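Local coordinates for multicopper oxidase (PDB 6VOW), which probably oxidises phenolic, laccase-type substrates at a copper centre and passes the electrons to a copper cluster that reduces dioxygen to water, at residues T229-A241 with L281-L293. Sequence-based numbering, arbitrary orientation.
Sequences TVTYRLNLPGAEA and LPLRNGPLRLATL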
loop_
_atom_site.group_PDB
_atom_site.type_symbol
_atom_site.label_atom_id
_atom_site.label_comp_id
_atom_site.label_asym_id
_atom_site.label_seq_id
_atom_site.Cartn_x
_atom_site.Cartn_y
_atom_site.Cartn_z
ATOM N N THR A 229 10.468 0.390 1.599
ATOM C CA THR A 229 11.089 1.786 1.653
ATOM C C THR A 229 11.100 2.617 0.363
ATOM O O THR A 229 11.115 3.862 0.432
ATOM C CB THR A 229 12.557 1.746 2.216
ATOM O OG1 THR A 229 13.506 1.690 1.156
ATOM C CG2 THR A 229 12.743 0.585 3.022
ATOM N N VAL A 230 11.116 1.960 -0.789
ATOM C CA VAL A 230 11.252 2.677 -2.040
ATOM C C VAL A 230 10.028 3.533 -2.479
ATOM O O VAL A 230 8.933 3.176 -2.303
ATOM C CB VAL A 230 11.749 1.752 -3.150
ATOM C CG1 VAL A 230 11.823 2.466 -4.469
ATOM C CG2 VAL A 230 13.125 1.225 -2.787
ATOM N N THR A 231 10.270 4.728 -2.959
ATOM C CA THR A 231 9.294 5.478 -3.714
ATOM C C THR A 231 9.667 5.421 -5.196
ATOM O O THR A 231 10.658 5.959 -5.565
ATOM C CB THR A 231 9.287 6.896 -3.250
ATOM O OG1 THR A 231 8.689 6.933 -1.952
ATOM C CG2 THR A 231 8.472 7.735 -4.170
ATOM N N TYR A 232 8.844 4.789 -6.019
ATOM C CA TYR A 232 9.082 4.660 -7.435
ATOM C C TYR A 232 8.508 5.876 -8.151
ATOM O O TYR A 232 7.337 6.187 -8.025
ATOM C CB TYR A 232 8.424 3.441 -7.938
ATOM C CG TYR A 232 8.887 2.227 -7.229
ATOM C CD1 TYR A 232 10.101 1.624 -7.539
ATOM C CD2 TYR A 232 8.070 1.618 -6.265
ATOM C CE1 TYR A 232 10.518 0.497 -6.836
ATOM C CE2 TYR A 232 8.459 0.480 -5.621
ATOM C CZ TYR A 232 9.691 -0.064 -5.901
ATOM O OH TYR A 232 10.053 -1.190 -5.198
ATOM N N ARG A 233 9.389 6.572 -8.867
ATOM C CA ARG A 233 9.055 7.802 -9.610
ATOM C C ARG A 233 8.568 7.337 -10.927
ATOM O O ARG A 233 9.282 7.296 -11.914
ATOM C CB ARG A 233 10.274 8.712 -9.737
ATOM C CG ARG A 233 10.718 9.160 -8.357
ATOM C CD ARG A 233 11.690 10.339 -8.370
ATOM N NE ARG A 233 12.844 10.172 -9.279
ATOM C CZ ARG A 233 13.807 9.243 -9.164
ATOM N NH1 ARG A 233 13.788 8.310 -8.186
ATOM N NH2 ARG A 233 14.810 9.231 -10.063
ATOM N N LEU A 234 7.346 6.864 -10.904
ATOM C CA LEU A 234 6.810 6.127 -12.071
ATOM C C LEU A 234 6.555 7.039 -13.210
ATOM O O LEU A 234 5.985 8.118 -13.066
ATOM C CB LEU A 234 5.464 5.446 -11.723
ATOM C CG LEU A 234 5.390 4.305 -10.718
ATOM C CD1 LEU A 234 3.939 3.838 -10.615
ATOM C CD2 LEU A 234 6.267 3.145 -11.117
ATOM N N ASN A 235 6.927 6.590 -14.372
ATOM C CA ASN A 235 6.772 7.390 -15.567
ATOM C C ASN A 235 6.684 6.363 -16.639
ATOM O O ASN A 235 7.189 5.248 -16.432
ATOM C CB ASN A 235 7.921 8.415 -15.715
ATOM C CG ASN A 235 9.264 7.767 -15.842
ATOM O OD1 ASN A 235 9.979 7.547 -14.854
ATOM N ND2 ASN A 235 9.633 7.470 -17.054
ATOM N N LEU A 236 5.950 6.678 -17.715
ATOM C CA LEU A 236 5.749 5.690 -18.837
ATOM C C LEU A 236 5.885 6.435 -20.180
ATOM O O LEU A 236 4.889 6.788 -20.806
ATOM C CB LEU A 236 4.379 5.018 -18.693
ATOM C CG LEU A 236 4.103 3.595 -19.205
ATOM C CD1 LEU A 236 2.574 3.403 -19.162
ATOM C CD2 LEU A 236 4.650 3.312 -20.572
ATOM N N PRO A 237 7.132 6.702 -20.620
ATOM C CA PRO A 237 7.239 7.674 -21.702
ATOM C C PRO A 237 6.621 7.167 -22.926
ATOM O O PRO A 237 6.758 6.006 -23.203
ATOM C CB PRO A 237 8.755 7.827 -21.920
ATOM C CG PRO A 237 9.410 7.056 -20.836
ATOM C CD PRO A 237 8.426 6.095 -20.277
ATOM N N GLY A 238 5.910 8.008 -23.656
ATOM C CA GLY A 238 5.315 7.532 -24.941
ATOM C C GLY A 238 3.834 7.185 -24.892
ATOM O O GLY A 238 3.090 7.557 -25.755
ATOM N N ALA A 239 3.400 6.447 -23.889
ATOM C CA ALA A 239 2.040 5.907 -23.882
ATOM C C ALA A 239 1.124 6.980 -23.373
ATOM O O ALA A 239 1.581 7.878 -22.659
ATOM C CB ALA A 239 1.954 4.694 -22.986
ATOM N N GLU A 240 -0.153 6.925 -23.763
ATOM C CA GLU A 240 -1.207 7.774 -23.146
ATOM C C GLU A 240 -1.610 7.056 -21.920
ATOM O O GLU A 240 -2.140 5.956 -22.037
ATOM C CB GLU A 240 -2.498 7.805 -23.954
ATOM C CG GLU A 240 -2.611 8.840 -25.020
ATOM C CD GLU A 240 -4.028 8.833 -25.492
ATOM O OE1 GLU A 240 -4.382 7.820 -26.159
ATOM O OE2 GLU A 240 -4.775 9.788 -25.114
ATOM N N ALA A 241 -1.431 7.660 -20.764
ATOM C CA ALA A 241 -1.740 6.986 -19.510
ATOM C C ALA A 241 -2.513 7.941 -18.615
ATOM O O ALA A 241 -2.219 9.133 -18.552
ATOM C CB ALA A 241 -0.457 6.451 -18.850
ATOM N N LEU A 281 6.732 -0.400 -24.577
ATOM C CA LEU A 281 6.828 0.812 -23.809
ATOM C C LEU A 281 7.488 0.471 -22.507
ATOM O O LEU A 281 7.254 -0.629 -21.952
ATOM C CB LEU A 281 5.449 1.345 -23.484
ATOM C CG LEU A 281 4.505 1.874 -24.563
ATOM C CD1 LEU A 281 4.966 1.611 -25.976
ATOM C CD2 LEU A 281 3.109 1.302 -24.303
ATOM N N PRO A 282 8.283 1.405 -21.977
ATOM C CA PRO A 282 8.948 1.047 -20.729
ATOM C C PRO A 282 8.274 1.727 -19.567
ATOM O O PRO A 282 8.029 2.925 -19.596
ATOM C CB PRO A 282 10.371 1.554 -20.968
ATOM C CG PRO A 282 10.245 2.595 -22.071
ATOM C CD PRO A 282 8.838 2.661 -22.513
ATOM N N LEU A 283 7.890 0.946 -18.568
ATOM C CA LEU A 283 7.433 1.521 -17.333
ATOM C C LEU A 283 8.695 1.747 -16.510
ATOM O O LEU A 283 9.506 0.848 -16.393
ATOM C CB LEU A 283 6.428 0.583 -16.631
ATOM C CG LEU A 283 5.939 1.097 -15.285
ATOM C CD1 LEU A 283 5.017 2.269 -15.460
ATOM C CD2 LEU A 283 5.277 -0.007 -14.573
ATOM N N ARG A 284 8.865 2.933 -15.952
ATOM C CA ARG A 284 10.119 3.282 -15.341
ATOM C C ARG A 284 10.010 3.853 -13.986
ATOM O O ARG A 284 9.059 4.614 -13.654
ATOM C CB ARG A 284 10.820 4.367 -16.208
ATOM C CG ARG A 284 11.068 3.828 -17.592
ATOM C CD ARG A 284 12.030 4.609 -18.471
ATOM N NE ARG A 284 11.787 6.020 -18.405
ATOM C CZ ARG A 284 12.642 6.957 -18.796
ATOM N NH1 ARG A 284 13.784 6.663 -19.376
ATOM N NH2 ARG A 284 12.291 8.221 -18.680
ATOM N N ASN A 285 11.061 3.568 -13.229
ATOM C CA ASN A 285 11.377 4.334 -12.040
ATOM C C ASN A 285 12.523 5.355 -12.355
ATOM O O ASN A 285 13.660 4.953 -12.471
ATOM C CB ASN A 285 11.784 3.371 -10.937
ATOM C CG ASN A 285 12.181 4.083 -9.727
ATOM O OD1 ASN A 285 11.800 5.203 -9.553
ATOM N ND2 ASN A 285 13.041 3.506 -8.961
ATOM N N GLY A 286 12.191 6.645 -12.514
ATOM C CA GLY A 286 13.059 7.595 -13.187
ATOM C C GLY A 286 13.563 7.026 -14.502
ATOM O O GLY A 286 12.785 6.714 -15.328
ATOM N N PRO A 287 14.893 6.860 -14.667
ATOM C CA PRO A 287 15.459 6.343 -15.927
ATOM C C PRO A 287 15.548 4.814 -15.955
ATOM O O PRO A 287 15.978 4.199 -16.930
ATOM C CB PRO A 287 16.861 6.957 -15.913
ATOM C CG PRO A 287 17.248 7.002 -14.467
ATOM C CD PRO A 287 15.966 7.348 -13.751
ATOM N N LEU A 288 15.165 4.194 -14.861
ATOM C CA LEU A 288 15.323 2.761 -14.735
ATOM C C LEU A 288 14.023 2.078 -15.159
ATOM O O LEU A 288 12.954 2.429 -14.652
ATOM C CB LEU A 288 15.645 2.413 -13.265
ATOM C CG LEU A 288 16.917 3.037 -12.706
ATOM C CD1 LEU A 288 17.010 2.705 -11.228
ATOM C CD2 LEU A 288 18.166 2.552 -13.485
ATOM N N ARG A 289 14.133 1.076 -16.026
ATOM C CA ARG A 289 12.977 0.261 -16.404
ATOM C C ARG A 289 12.625 -0.660 -15.261
ATOM O O ARG A 289 13.459 -1.406 -14.767
ATOM C CB ARG A 289 13.245 -0.638 -17.598
ATOM C CG ARG A 289 13.670 0.028 -18.853
ATOM C CD ARG A 289 14.709 -0.926 -19.499
ATOM N NE ARG A 289 14.222 -1.645 -20.672
ATOM C CZ ARG A 289 14.854 -2.643 -21.256
ATOM N NH1 ARG A 289 15.969 -3.131 -20.749
ATOM N NH2 ARG A 289 14.325 -3.224 -22.334
ATOM N N LEU A 290 11.359 -0.599 -14.901
ATOM C CA LEU A 290 10.715 -1.508 -13.955
ATOM C C LEU A 290 10.128 -2.693 -14.727
ATOM O O LEU A 290 10.167 -3.837 -14.304
ATOM C CB LEU A 290 9.588 -0.744 -13.314
ATOM C CG LEU A 290 10.006 0.356 -12.340
ATOM C CD1 LEU A 290 8.800 1.190 -11.839
ATOM C CD2 LEU A 290 10.777 -0.338 -11.244
ATOM N N ALA A 291 9.611 -2.392 -15.891
ATOM C CA ALA A 291 8.924 -3.337 -16.725
ATOM C C ALA A 291 8.797 -2.705 -18.075
ATOM O O ALA A 291 8.789 -1.501 -18.223
ATOM C CB ALA A 291 7.515 -3.646 -16.192
ATOM N N THR A 292 8.628 -3.583 -19.028
ATOM C CA THR A 292 8.335 -3.315 -20.370
ATOM C C THR A 292 6.929 -3.882 -20.738
ATOM O O THR A 292 6.670 -5.051 -20.543
ATOM C CB THR A 292 9.439 -3.988 -21.211
ATOM O OG1 THR A 292 10.698 -3.430 -20.842
ATOM C CG2 THR A 292 9.254 -3.682 -22.561
ATOM N N LEU A 293 6.117 -3.044 -21.363
ATOM C CA LEU A 293 4.775 -3.364 -21.810
ATOM C C LEU A 293 4.850 -3.482 -23.291
ATOM O O LEU A 293 5.053 -2.480 -23.966
ATOM C CB LEU A 293 3.822 -2.225 -21.474
ATOM C CG LEU A 293 3.759 -1.851 -20.014
ATOM C CD1 LEU A 293 2.696 -0.792 -19.937
ATOM C CD2 LEU A 293 3.430 -3.009 -19.110
#
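Strands 232-235 and 281-285 run antiparallel, their axes 4.8 Å apart at 152°, as neighbours in one sheet of a cupredoxin-like beta sandwich, where 280-285 lies between 288-296 and 232-235. Asn-235 and Arg-284 form the hydrogen-bonded pair, Asn-235 N reaching Arg-284 O at 3.0 Å and Arg-284 N returning to Asn-235 O at 2.9 Å. At the adjacent, non-hydrogen-bonded pair Leu-234 faces Asn-285, and its CA-H points at Arg-284 O. Gly-286, in the type II' turn that leads to Leu-288, then gives its N-H to Arg-233 O, N to O 3.0 Å.

Asn-285 holds its amide trans to the main-chain N (chi1 177°), which carries OD1 to Arg-233 N at 2.9 Å, the donor sitting above the amide carbonyl plane. Its ND2 lies at the edge of the Tyr-232 ring, whose OH is hydrogen-bonded to Thr-173. On the inner face, Leu-234 CD2 meets Leu-290 CD1, with Leu-223 of strand 218-225 behind Leu-234 and Leu-171 of strand 165-174 behind Leu-290, while Leu-236 puts CD2 against Leu-281 CB and crosses Leu-283 at about a right angle. On the other face Pro-237 lays CG over the Arg-284 guanidinium, 3.6 Å from NE, and its CD approaches Pro-282 O, a buried carbonyl without a polar partner, at 3.3 Å.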